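Local coordinates for Ice-binding protein 1 (Shewanella frigidimarina, PDB 6BG8) that adsorbs its bacterium onto ice as an adhesin and inhibits growth of ice crystals, lowering the freezing point of water below the melting point, at residues A[208-214]-A[227-233]; A[198-202]-A[215-219]; A[164-170]-A[191-197]. One frame throughout, in Å; residues are numbered along the deposited sequence.

Interaction 1. Residues A[208-214]-A[227-233]. With PO4 (phosphate ion), chain H.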
ATOM      1  N   VAL A 208      -7.480  -3.414   3.149  1.00  6.18           N
ATOM      2  CA  VAL A 208      -7.503  -2.633   1.915  1.00  5.71           C
ATOM      3  C   VAL A 208      -8.389  -3.365   0.919  1.00  4.17           C
ATOM      4  O   VAL A 208      -8.175  -4.555   0.653  1.00  6.21           O
ATOM      5  CB  VAL A 208      -6.091  -2.436   1.329  1.00  5.48           C
ATOM      6  CG1 VAL A 208      -6.154  -1.558   0.077  1.00  3.92           C
ATOM      7  CG2 VAL A 208      -5.138  -1.847   2.368  1.00  9.18           C
ATOM      8  N   ASN A 209      -9.381  -2.666   0.374  1.00  5.07           N
ATOM      9  CA  ASN A 209     -10.275  -3.246  -0.625  1.00  6.00           C
ATOM     10  C   ASN A 209     -10.140  -2.424  -1.896  1.00  6.21           C
ATOM     11  O   ASN A 209     -10.582  -1.273  -1.940  1.00  6.17           O
ATOM     12  CB  ASN A 209     -11.726  -3.261  -0.137  1.00  7.76           C
ATOM     13  CG  ASN A 209     -11.884  -3.890   1.252  1.00  7.58           C
ATOM     14  OD1 ASN A 209     -12.668  -3.405   2.073  1.00 12.87           O
ATOM     15  ND2 ASN A 209     -11.156  -4.971   1.511  1.00 13.79           N
ATOM     16  N   VAL A 210      -9.531  -3.009  -2.928  1.00  6.67           N
ATOM     17  CA  VAL A 210      -9.373  -2.352  -4.222  1.00  6.41           C
ATOM     18  C   VAL A 210     -10.496  -2.839  -5.128  1.00  7.61           C
ATOM     19  O   VAL A 210     -10.635  -4.045  -5.360  1.00 10.72           O
ATOM     20  CB  VAL A 210      -7.995  -2.641  -4.838  1.00  6.62           C
ATOM     21  CG1 VAL A 210      -7.736  -1.703  -6.022  1.00  6.87           C
ATOM     22  CG2 VAL A 210      -6.897  -2.518  -3.772  1.00  5.24           C
ATOM     23  N   ARG A 211     -11.302  -1.910  -5.630  1.00  5.79           N
ATOM     24  CA  ARG A 211     -12.525  -2.286  -6.319  1.00  7.47           C
ATOM     25  C   ARG A 211     -12.265  -2.435  -7.818  1.00  6.15           C
ATOM     26  O   ARG A 211     -11.209  -2.064  -8.332  1.00  7.61           O
ATOM     27  CB  ARG A 211     -13.632  -1.272  -6.003  1.00  7.30           C
ATOM     28  CG  ARG A 211     -14.070  -1.379  -4.534  1.00  6.71           C
ATOM     29  CD  ARG A 211     -14.877  -0.209  -4.038  1.00 10.00           C
ATOM     30  NE  ARG A 211     -16.116   0.007  -4.780  1.00 13.84           N
ATOM     31  CZ  ARG A 211     -17.240  -0.672  -4.574  1.00 17.57           C
ATOM     32  NH1 ARG A 211     -17.283  -1.640  -3.663  1.00 17.65           N
ATOM     33  NH2 ARG A 211     -18.316  -0.392  -5.292  1.00 13.04           N
ATOM     34  N   THR A 212     -13.246  -3.027  -8.504  1.00  6.56           N
ATOM     35  CA  THR A 212     -13.137  -3.508  -9.879  1.00  7.61           C
ATOM     36  C   THR A 212     -12.357  -2.562 -10.787  1.00  5.45           C
ATOM     37  O   THR A 212     -12.765  -1.424 -11.008  1.00  8.75           O
ATOM     38  CB  THR A 212     -14.552  -3.709 -10.436  1.00  8.81           C
ATOM     39  OG1 THR A 212     -15.384  -4.301  -9.428  1.00  7.52           O
ATOM     40  CG2 THR A 212     -14.518  -4.618 -11.641  1.00  8.49           C
ATOM     41  N   GLY A 213     -11.240  -3.042 -11.339  1.00  5.81           N
ATOM     42  CA  GLY A 213     -10.566  -2.342 -12.415  1.00  6.99           C
ATOM     43  C   GLY A 213      -9.667  -1.189 -12.017  1.00  6.79           C
ATOM     44  O   GLY A 213      -9.030  -0.601 -12.898  1.00  8.99           O
ATOM     45  N   ALA A 214      -9.574  -0.852 -10.734  1.00  7.60           N
ATOM     46  CA  ALA A 214      -8.687   0.233 -10.331  1.00  4.79           C
ATOM     47  C   ALA A 214      -7.230  -0.106 -10.632  1.00  7.34           C
ATOM     48  O   ALA A 214      -6.824  -1.275 -10.636  1.00  8.32           O
ATOM     49  CB  ALA A 214      -8.857   0.542  -8.841  1.00  6.83           C
ATOM     50  N   VAL A 227      -5.801  -7.715   2.285  1.00  7.42           N
ATOM     51  CA  VAL A 227      -5.841  -6.919   1.064  1.00  5.43           C
ATOM     52  C   VAL A 227      -6.661  -7.694   0.045  1.00  9.91           C
ATOM     53  O   VAL A 227      -6.350  -8.853  -0.253  1.00  6.11           O
ATOM     54  CB  VAL A 227      -4.438  -6.631   0.510  1.00  6.01           C
ATOM     55  CG1 VAL A 227      -4.551  -5.834  -0.786  1.00  6.14           C
ATOM     56  CG2 VAL A 227      -3.577  -5.879   1.522  1.00  7.00           C
ATOM     57  N   THR A 228      -7.700  -7.070  -0.497  1.00  7.20           N
ATOM     58  CA  THR A 228      -8.509  -7.715  -1.526  1.00  9.18           C
ATOM     59  C   THR A 228      -8.433  -6.917  -2.816  1.00  6.63           C
ATOM     60  O   THR A 228      -8.488  -5.685  -2.798  1.00  8.53           O
ATOM     61  CB  THR A 228      -9.982  -7.883  -1.096  1.00  7.87           C
ATOM     62  OG1 THR A 228     -10.646  -6.609  -1.071  1.00  7.83           O
ATOM     63  CG2 THR A 228     -10.059  -8.539   0.267  1.00  8.31           C
ATOM     64  N   LEU A 229      -8.279  -7.638  -3.925  1.00  5.28           N
ATOM     65  CA  LEU A 229      -8.261  -7.091  -5.273  1.00  7.36           C
ATOM     66  C   LEU A 229      -9.458  -7.588  -6.066  1.00  9.14           C
ATOM     67  O   LEU A 229      -9.938  -8.706  -5.869  1.00  8.93           O
ATOM     68  CB  LEU A 229      -7.000  -7.495  -6.035  1.00  7.10           C
ATOM     69  CG  LEU A 229      -5.637  -7.195  -5.435  1.00  5.78           C
ATOM     70  CD1 LEU A 229      -4.588  -7.517  -6.489  1.00 11.17           C
ATOM     71  CD2 LEU A 229      -5.579  -5.725  -5.015  1.00  6.13           C
ATOM     72  N   ASP A 230      -9.909  -6.753  -6.990  1.00  8.23           N
ATOM     73  CA  ASP A 230     -10.934  -7.107  -7.967  1.00  8.00           C
ATOM     74  C   ASP A 230     -10.410  -6.622  -9.323  1.00  6.74           C
ATOM     75  O   ASP A 230     -10.598  -5.458  -9.690  1.00  7.85           O
ATOM     76  CB  ASP A 230     -12.277  -6.490  -7.588  1.00  6.14           C
ATOM     77  CG  ASP A 230     -13.406  -6.905  -8.521  1.00  7.66           C
ATOM     78  OD1 ASP A 230     -13.157  -7.658  -9.495  1.00  9.01           O
ATOM     79  OD2 ASP A 230     -14.548  -6.472  -8.269  1.00 10.68           O
ATOM     80  N   ALA A 231      -9.723  -7.510 -10.043  1.00  6.34           N
ATOM     81  CA  ALA A 231      -9.246  -7.235 -11.402  1.00  9.21           C
ATOM     82  C   ALA A 231      -8.451  -5.930 -11.478  1.00  8.00           C
ATOM     83  O   ALA A 231      -8.786  -5.007 -12.223  1.00  8.03           O
ATOM     84  CB  ALA A 231     -10.423  -7.203 -12.387  1.00  7.27           C
ATOM     85  N   ASN A 232      -7.369  -5.864 -10.701  1.00  6.30           N
ATOM     86  CA  ASN A 232      -6.593  -4.639 -10.584  1.00  6.55           C
ATOM     87  C   ASN A 232      -5.208  -4.802 -11.184  1.00  9.23           C
ATOM     88  O   ASN A 232      -4.597  -5.866 -11.102  1.00  8.22           O
ATOM     89  CB  ASN A 232      -6.434  -4.219  -9.125  1.00  6.66           C
ATOM     90  CG  ASN A 232      -7.752  -4.090  -8.420  1.00 10.69           C
ATOM     91  OD1 ASN A 232      -8.008  -4.776  -7.431  1.00  8.05           O
ATOM     92  ND2 ASN A 232      -8.611  -3.218  -8.936  1.00  5.93           N
ATOM     93  N   ALA A 233      -4.712  -3.717 -11.759  1.00  5.83           N
ATOM     94  CA  ALA A 233      -3.304  -3.604 -12.107  1.00  7.34           C
ATOM     95  C   ALA A 233      -2.589  -2.905 -10.960  1.00  8.28           C
ATOM     96  O   ALA A 233      -2.865  -1.738 -10.672  1.00 13.09           O
ATOM     97  CB  ALA A 233      -3.121  -2.825 -13.407  1.00  9.36           C
TER
HETATM   98  P   PO4 H 306     -17.304   3.028  -6.916  1.00 11.83           P
HETATM   99  O1  PO4 H 306     -17.590   4.314  -6.181  1.00 15.77           O
HETATM  100  O2  PO4 H 306     -18.501   2.106  -6.816  1.00 14.30           O
HETATM  101  O3  PO4 H 306     -16.129   2.302  -6.283  1.00 11.68           O
HETATM  102  O4  PO4 H 306     -17.018   3.360  -8.364  1.00 12.28           O
HETATM  103  O   HOH W   1     -11.554  -5.810  -3.462  1.00  7.27           O
HETATM  104  O   HOH W   2     -14.947  -4.528  -6.313  1.00 10.07           O
HETATM  105  O   HOH W   3      -6.483  -1.724 -13.694  0.65 11.03           O

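Interaction 2. Residues A[198-202]-A[215-219]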
ATOM      1  N   PHE A 198      -4.881   5.250  -8.714  1.00  8.42           N
ATOM      2  CA  PHE A 198      -4.454   5.537  -7.351  1.00  8.25           C
ATOM      3  C   PHE A 198      -2.935   5.479  -7.258  1.00  7.77           C
ATOM      4  O   PHE A 198      -2.298   4.619  -7.878  1.00  7.34           O
ATOM      5  CB  PHE A 198      -5.091   4.535  -6.364  1.00  7.66           C
ATOM      6  CG  PHE A 198      -4.869   4.888  -4.909  1.00  5.58           C
ATOM      7  CD1 PHE A 198      -3.658   4.615  -4.296  1.00  5.14           C
ATOM      8  CD2 PHE A 198      -5.879   5.459  -4.161  1.00  6.64           C
ATOM      9  CE1 PHE A 198      -3.442   4.952  -2.972  1.00  5.18           C
ATOM     10  CE2 PHE A 198      -5.680   5.785  -2.828  1.00  6.75           C
ATOM     11  CZ  PHE A 198      -4.456   5.531  -2.235  1.00  6.78           C
ATOM     12  N   SER A 199      -2.353   6.400  -6.474  1.00  5.19           N
ATOM     13  CA  SER A 199      -0.912   6.467  -6.247  1.00  5.56           C
ATOM     14  C   SER A 199      -0.623   6.552  -4.756  1.00  6.13           C
ATOM     15  O   SER A 199      -1.275   7.317  -4.042  1.00  9.32           O
ATOM     16  CB  SER A 199      -0.299   7.695  -6.942  1.00  7.08           C
ATOM     17  OG  SER A 199      -0.148   7.464  -8.330  1.00 10.66           O
ATOM     18  N   GLY A 200       0.355   5.786  -4.288  1.00  9.79           N
ATOM     19  CA  GLY A 200       0.845   5.922  -2.927  1.00  5.79           C
ATOM     20  C   GLY A 200       0.947   4.597  -2.197  1.00  6.37           C
ATOM     21  O   GLY A 200       0.466   3.556  -2.640  1.00  7.96           O
ATOM     22  N   ASN A 201       1.603   4.662  -1.035  1.00  5.57           N
ATOM     23  CA  ASN A 201       1.784   3.505  -0.164  1.00  6.87           C
ATOM     24  C   ASN A 201       0.680   3.511   0.885  1.00  8.83           C
ATOM     25  O   ASN A 201       0.641   4.391   1.750  1.00  7.81           O
ATOM     26  CB  ASN A 201       3.160   3.531   0.496  1.00  7.76           C
ATOM     27  CG  ASN A 201       4.282   3.601  -0.511  1.00 12.44           C
ATOM     28  OD1 ASN A 201       4.675   2.582  -1.079  1.00 14.45           O
ATOM     29  ND2 ASN A 201       4.800   4.808  -0.755  1.00 11.11           N
ATOM     30  N   VAL A 202      -0.191   2.511   0.833  1.00  5.83           N
ATOM     31  CA  VAL A 202      -1.349   2.452   1.720  1.00  5.12           C
ATOM     32  C   VAL A 202      -0.994   1.606   2.939  1.00  7.37           C
ATOM     33  O   VAL A 202      -0.620   0.438   2.801  1.00  6.96           O
ATOM     34  CB  VAL A 202      -2.569   1.878   0.986  1.00  6.68           C
ATOM     35  CG1 VAL A 202      -3.767   1.796   1.911  1.00  6.54           C
ATOM     36  CG2 VAL A 202      -2.901   2.726  -0.234  1.00  7.35           C
ATOM     37  N   ASN A 215      -6.455   0.945 -10.907  1.00  7.60           N
ATOM     38  CA  ASN A 215      -5.021   0.868 -11.158  0.52 10.05           C
ATOM     39  C   ASN A 215      -4.285   1.462  -9.964  1.00  9.91           C
ATOM     40  O   ASN A 215      -4.527   2.616  -9.603  1.00 12.57           O
ATOM     41  CB  ASN A 215      -4.664   1.637 -12.435  0.52 10.91           C
ATOM     42  CG  ASN A 215      -3.235   1.416 -12.876  0.52 12.19           C
ATOM     43  OD1 ASN A 215      -2.290   1.794 -12.184  0.52 14.64           O
ATOM     44  ND2 ASN A 215      -3.067   0.798 -14.042  0.52 15.55           N
ATOM     45  N   VAL A 216      -3.377   0.691  -9.367  1.00 10.09           N
ATOM     46  CA  VAL A 216      -2.620   1.152  -8.205  1.00  7.19           C
ATOM     47  C   VAL A 216      -1.144   1.239  -8.574  1.00  8.97           C
ATOM     48  O   VAL A 216      -0.582   0.296  -9.139  1.00 11.22           O
ATOM     49  CB  VAL A 216      -2.825   0.224  -6.989  1.00  8.35           C
ATOM     50  CG1 VAL A 216      -1.900   0.611  -5.850  1.00 10.91           C
ATOM     51  CG2 VAL A 216      -4.280   0.262  -6.520  1.00  9.99           C
ATOM     52  N   THR A 217      -0.511   2.361  -8.242  1.00  6.58           N
ATOM     53  CA  THR A 217       0.944   2.483  -8.295  1.00  6.70           C
ATOM     54  C   THR A 217       1.399   2.848  -6.893  1.00  6.53           C
ATOM     55  O   THR A 217       1.099   3.943  -6.412  1.00  7.36           O
ATOM     56  CB  THR A 217       1.394   3.538  -9.306  1.00 11.35           C
ATOM     57  OG1 THR A 217       0.917   3.178 -10.609  1.00 10.95           O
ATOM     58  CG2 THR A 217       2.908   3.625  -9.346  1.00 10.22           C
ATOM     59  N   GLY A 218       2.072   1.922  -6.222  1.00  6.82           N
ATOM     60  CA  GLY A 218       2.443   2.174  -4.841  1.00  6.49           C
ATOM     61  C   GLY A 218       2.625   0.881  -4.092  1.00  7.85           C
ATOM     62  O   GLY A 218       3.338  -0.002  -4.569  1.00  8.63           O
ATOM     63  N   ARG A 219       1.990   0.761  -2.932  1.00  5.12           N
ATOM     64  CA  ARG A 219       2.030  -0.458  -2.127  1.00  7.77           C
ATOM     65  C   ARG A 219       0.725  -0.563  -1.351  1.00  7.19           C
ATOM     66  O   ARG A 219       0.117   0.451  -1.010  1.00  7.24           O
ATOM     67  CB  ARG A 219       3.203  -0.451  -1.141  1.00  9.10           C
ATOM     68  CG  ARG A 219       4.586  -0.544  -1.755  1.00  9.82           C
ATOM     69  CD  ARG A 219       5.644  -0.573  -0.659  1.00  7.89           C
ATOM     70  NE  ARG A 219       6.995  -0.690  -1.197  1.00  8.50           N
ATOM     71  CZ  ARG A 219       7.697   0.335  -1.666  1.00 12.90           C
ATOM     72  NH1 ARG A 219       7.181   1.558  -1.659  1.00 14.47           N
ATOM     73  NH2 ARG A 219       8.927   0.142  -2.119  1.00 15.05           N
TER
HETATM   74  O   HOH W   4      -1.892   4.110 -10.629  1.00 15.39           O

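Interaction 3. Residues A[164-170]-A[191-197]. With PO4 (phosphate ion), chain H.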
ATOM      1  N   SER A 164     -12.049   6.153  -2.062  1.00  7.42           N
ATOM      2  CA  SER A 164     -12.187   6.856  -3.327  1.00  8.17           C
ATOM      3  C   SER A 164     -13.293   6.189  -4.132  1.00 10.73           C
ATOM      4  O   SER A 164     -13.591   5.008  -3.940  1.00  7.18           O
ATOM      5  CB  SER A 164     -10.876   6.882  -4.120  1.00  7.40           C
ATOM      6  OG  SER A 164     -10.438   5.581  -4.467  1.00  8.55           O
ATOM      7  N   GLY A 165     -13.936   6.966  -4.993  1.00  7.58           N
ATOM      8  CA  GLY A 165     -15.022   6.412  -5.774  1.00  8.01           C
ATOM      9  C   GLY A 165     -15.598   7.419  -6.740  1.00  8.76           C
ATOM     10  O   GLY A 165     -15.021   8.485  -6.989  1.00  7.69           O
ATOM     11  N   ALA A 166     -16.756   7.044  -7.287  1.00  9.40           N
ATOM     12  CA  ALA A 166     -17.389   7.797  -8.352  1.00 12.67           C
ATOM     13  C   ALA A 166     -18.014   9.086  -7.816  1.00  8.72           C
ATOM     14  O   ALA A 166     -18.438   9.146  -6.659  1.00 10.56           O
ATOM     15  CB  ALA A 166     -18.460   6.938  -9.023  1.00 12.54           C
ATOM     16  N   PRO A 167     -18.117  10.129  -8.654  1.00 10.39           N
ATOM     17  CA  PRO A 167     -17.755  10.185 -10.082  1.00 12.82           C
ATOM     18  C   PRO A 167     -16.279  10.415 -10.377  1.00 16.20           C
ATOM     19  O   PRO A 167     -15.857  10.222 -11.515  1.00 12.05           O
ATOM     20  CB  PRO A 167     -18.567  11.372 -10.589  1.00 13.04           C
ATOM     21  CG  PRO A 167     -18.595  12.291  -9.406  1.00 10.60           C
ATOM     22  CD  PRO A 167     -18.782  11.368  -8.216  1.00 10.58           C
ATOM     23  N   GLY A 168     -15.504  10.837  -9.377  1.00  9.52           N
ATOM     24  CA  GLY A 168     -14.096  11.093  -9.600  1.00 14.00           C
ATOM     25  C   GLY A 168     -13.225   9.972  -9.077  1.00  9.64           C
ATOM     26  O   GLY A 168     -13.344   8.823  -9.517  1.00 11.45           O
ATOM     27  N   GLY A 169     -12.330  10.297  -8.146  1.00 10.99           N
ATOM     28  CA  GLY A 169     -11.564   9.297  -7.437  1.00  7.70           C
ATOM     29  C   GLY A 169     -10.134   9.117  -7.897  1.00  8.19           C
ATOM     30  O   GLY A 169      -9.404   8.331  -7.281  1.00 10.73           O
ATOM     31  N   ASP A 170      -9.707   9.798  -8.955  1.00  5.70           N
ATOM     32  CA  ASP A 170      -8.350   9.612  -9.450  1.00  6.86           C
ATOM     33  C   ASP A 170      -7.368  10.491  -8.695  1.00  7.48           C
ATOM     34  O   ASP A 170      -7.727  11.546  -8.160  1.00  7.95           O
ATOM     35  CB  ASP A 170      -8.258   9.918 -10.938  1.00 11.87           C
ATOM     36  CG  ASP A 170      -9.169   9.047 -11.755  1.00 15.50           C
ATOM     37  OD1 ASP A 170      -9.088   7.804 -11.621  1.00 11.10           O
ATOM     38  OD2 ASP A 170      -9.993   9.613 -12.502  1.00 15.42           O
ATOM     39  N   VAL A 191     -10.372   1.939   0.902  1.00  4.53           N
ATOM     40  CA  VAL A 191     -11.177   1.389  -0.188  1.00  4.94           C
ATOM     41  C   VAL A 191     -10.908   2.236  -1.423  1.00  6.12           C
ATOM     42  O   VAL A 191     -11.080   3.460  -1.389  1.00  8.79           O
ATOM     43  CB  VAL A 191     -12.672   1.378   0.166  1.00  6.18           C
ATOM     44  CG1 VAL A 191     -13.486   0.830  -0.981  1.00  7.46           C
ATOM     45  CG2 VAL A 191     -12.915   0.574   1.437  1.00  8.34           C
ATOM     46  N   ILE A 192     -10.479   1.594  -2.506  1.00  6.87           N
ATOM     47  CA  ILE A 192     -10.097   2.276  -3.738  1.00  9.45           C
ATOM     48  C   ILE A 192     -11.160   2.005  -4.797  1.00  6.40           C
ATOM     49  O   ILE A 192     -11.488   0.844  -5.063  1.00  7.73           O
ATOM     50  CB  ILE A 192      -8.697   1.819  -4.183  1.00  7.06           C
ATOM     51  CG1 ILE A 192      -7.678   2.280  -3.129  1.00  7.86           C
ATOM     52  CG2 ILE A 192      -8.346   2.367  -5.556  1.00  6.94           C
ATOM     53  CD1 ILE A 192      -6.291   1.664  -3.266  1.00  9.35           C
ATOM     54  N   GLY A 193     -11.711   3.075  -5.389  1.00  7.26           N
ATOM     55  CA  GLY A 193     -12.923   2.940  -6.184  1.00  4.86           C
ATOM     56  C   GLY A 193     -12.700   2.309  -7.547  1.00  5.43           C
ATOM     57  O   GLY A 193     -11.599   2.308  -8.092  1.00  6.73           O
ATOM     58  N   THR A 194     -13.789   1.755  -8.098  1.00  7.39           N
ATOM     59  CA  THR A 194     -13.732   1.074  -9.389  1.00  7.43           C
ATOM     60  C   THR A 194     -13.106   1.968 -10.449  1.00  9.08           C
ATOM     61  O   THR A 194     -13.414   3.158 -10.543  1.00  8.59           O
ATOM     62  CB  THR A 194     -15.127   0.652  -9.865  1.00  8.96           C
ATOM     63  OG1 THR A 194     -15.937   1.812 -10.090  1.00  9.14           O
ATOM     64  CG2 THR A 194     -15.815  -0.273  -8.864  1.00  8.54           C
ATOM     65  N   ASN A 195     -12.207   1.379 -11.239  1.00 10.18           N
ATOM     66  CA  ASN A 195     -11.662   2.014 -12.434  1.00  6.57           C
ATOM     67  C   ASN A 195     -11.006   3.359 -12.150  1.00  8.18           C
ATOM     68  O   ASN A 195     -10.958   4.225 -13.028  1.00 10.95           O
ATOM     69  CB  ASN A 195     -12.752   2.169 -13.498  1.00  8.62           C
ATOM     70  CG  ASN A 195     -13.381   0.854 -13.846  1.00  7.25           C
ATOM     71  OD1 ASN A 195     -12.700  -0.073 -14.284  1.00 10.54           O
ATOM     72  ND2 ASN A 195     -14.675   0.747 -13.622  1.00  6.21           N
ATOM     73  N   THR A 196     -10.487   3.550 -10.942  1.00  5.55           N
ATOM     74  CA  THR A 196      -9.726   4.753 -10.628  1.00  6.71           C
ATOM     75  C   THR A 196      -8.230   4.508 -10.794  1.00 10.66           C
ATOM     76  O   THR A 196      -7.761   3.372 -10.887  1.00 11.88           O
ATOM     77  CB  THR A 196     -10.002   5.246  -9.197  1.00  9.09           C
ATOM     78  OG1 THR A 196      -9.595   4.249  -8.250  1.00  7.33           O
ATOM     79  CG2 THR A 196     -11.474   5.585  -8.995  1.00  9.99           C
ATOM     80  N   ASN A 197      -7.483   5.608 -10.825  1.00  7.40           N
ATOM     81  CA  ASN A 197      -6.023   5.593 -10.830  1.00  7.21           C
ATOM     82  C   ASN A 197      -5.556   6.108  -9.478  1.00  8.29           C
ATOM     83  O   ASN A 197      -5.816   7.268  -9.140  1.00  8.16           O
ATOM     84  CB  ASN A 197      -5.452   6.470 -11.945  1.00  8.95           C
ATOM     85  CG  ASN A 197      -5.851   5.999 -13.330  1.00 16.82           C
ATOM     86  OD1 ASN A 197      -5.846   4.805 -13.619  1.00 20.47           O
ATOM     87  ND2 ASN A 197      -6.174   6.949 -14.206  1.00 26.20           N
TER
HETATM   88  P   PO4 H 306     -17.304   3.028  -6.916  1.00 11.83           P
HETATM   89  O1  PO4 H 306     -17.590   4.314  -6.181  1.00 15.77           O
HETATM   90  O2  PO4 H 306     -18.501   2.106  -6.816  1.00 14.30           O
HETATM   91  O3  PO4 H 306     -16.129   2.302  -6.283  1.00 11.68           O
HETATM   92  O4  PO4 H 306     -17.018   3.360  -8.364  1.00 12.28           O
HETATM   93  O   HOH W   5      -8.521   5.788  -6.279  1.00  8.88           O
HETATM   94  O   HOH W   6      -9.913   6.701 -14.033  1.00 21.12           O

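Interaction 1. Residues A[208-214]-A[227-233]
In the C-terminal DUF3494 domain of the adhesin, two neighbouring coils of a beta-solenoid meet at a corner, where the type II turn from Arg211 to Ala214 lies against loop 230-232. The contact starts as a parallel ladder: Thr228 N donates a hydrogen bond to Val208 O (2.8 Å) and Val210 N to Thr228 O (2.9 Å). Asn232 turns its amide to the carbonyls of the turn, and its ND2 donates to Arg211 O at 2.9 Å and to Ala214 O at 3.1 Å. The first acceptor lies in the amide plane, although ND2 itself stands above the Arg211 carbonyl plane. Arg211 O also takes the turn's own Ala214 N, so two donors grip it. Asn232 OD1 accepts Asp230 N (2.8 Å); with both ends engaged, the amide's rotation is fixed. Asp230 has its CG trans to the backbone N (chi1 -176°), which lays the carboxylate alongside Thr212. Thr212 OG1 donates to Asp230 OD2 over 2.6 Å, from above the carboxylate plane, while Asp230 OD1 is hydrogen-bonded to Thr25 OG1. Gly213, whose positive phi (81°) suits the residue type, sends its N to Asp230 O at 3.0 Å. Arg211 NE donates to O3 (2.7 Å) and NH2 to O2 of a phosphate ion, probably from the crystallisation liquor. Thr212 to Ala214, completed by Asn215, form the T-A/G-X-T/N motif that probably binds ice in DUF3494 solenoids.

Interaction 2. Residues A[198-202]-A[215-219]
Asn201 OD1 receives the NH1 of Arg219 at 2.8 Å, a side-chain bond running beside the backbone ladder of two parallel strands. The two side chains lie alongside and point the same way, and the amide and guanidinium planes stand 27° apart. OD1 sits at the guanidinium edge, nearly in its plane, whereas NH1 is tilted from the plane of the amide carbonyl. The first torsion of the arginine (chi1 -68°) sets Arg219 CG 3.2 Å from Asn201 OD1, and the extended chain then carries NH1 on to that oxygen. Asn201 ND2 is hydrogen-bonded to Ile182 O, which holds OD1 towards Arg219. Backbone bonds knit the rest: Phe198 N and Gly200 N donate to Asn215 O and Thr217 O, Thr217 N returns a bond to Phe198 O, and at the corner Arg219 N reaches Gly200 O at 3.2 Å. Beyond it, Val202 N meets Arg219 O almost straight. Gly200 and Gly218 face each other where both chains turn the solenoid corner. Their CA atoms are 4.5 Å apart, and a beta carbon on Gly218 would collide with Gly200 O, so glycine fits this bend. Phe198 belongs to the inner face: its CG is trans to the backbone N (chi1 -171°), and the apolar ring packs against Ile171 and Ile192 and meets Trp184, while Phe198 CB lies 4.4 Å from Val216 CG2, a loose apolar contact. On the other side of the sheet, Thr217 OG1 is hydrogen-bonded to a water that also reaches Phe198 O. Arg219 is buried, with NH1 on Asn201 OD1, NH2 on Ala12 O and NE bonded elsewhere; these carbonyl dipoles probably ease burial of the charge.

Interaction 3. Residues A[164-170]-A[191-197]
Backbone and side-chain hydrogen bonds join Ser164 to the end of strand 190-192. Ser164 N donates to Val191 O at 2.9 Å, and its hydroxyl, placed between the backbone N and the carbonyl carbon (chi1 62°), accepts Gly193 N at 3.0 Å. A short side chain suits this spot, since its oxygen must reach the neighbouring backbone directly. Asp170 OD1 takes Asn197 N at 2.8 Å through its anti lone pair, fastening the carboxylate to the restart of the next strand. Water-mediated links fill the middle. One water joins Ser164 OG (2.6 Å), Gly169 O and Thr196 OG1, and donates to the last two; Thr196 OG1 donates to Gly193 O within its own turn. A second water donates to both Asp170 OD1 and Asn195 O. The loop 165-170 and the type II turn from Gly193 to Thr196 form consecutive corners of the parallel beta-solenoid. Van der Waals packing suits glycine at two places. Gly193 CA is 4.1 Å from Gly165 CA, and a beta carbon on Gly193 would strike Ser164 O; Thr196 CG2 lies 3.8 Å from Gly168 O and packs against Gly169, where a beta carbon would strike that methyl. Ligand hydrogen bonds lie on the outer side. A phosphate ion, probably from the crystallisation liquor, accepts Ala166 N on O1, Thr194 N on O3 and Thr194 OG1 on O4 (2.6 Å), while Arg211 grips it from the next coil.

How the interactions relate
Running from the N terminus, interaction 3 comes first: 191-197 returns beside 164-170, closing a loop of twenty residues. The chain then passes directly into 198-202, which opens interaction 2. Before that contact closes at 215-219, 208-214 opens interaction 1, which closes in turn at 227-233; interactions 1 and 2 therefore cross, while interaction 3 precedes both. Interactions 1 and 3 share the sheet of strands 190-192 and 208-210, where Arg211 N meets Ile192 O, and both touch the phosphate. Asn215 N with Thr196 O joins interaction 2 to interaction 3, and Val216 N with Ala233 O joins it to interaction 1, so successive coils are tied across corners and two solenoid faces.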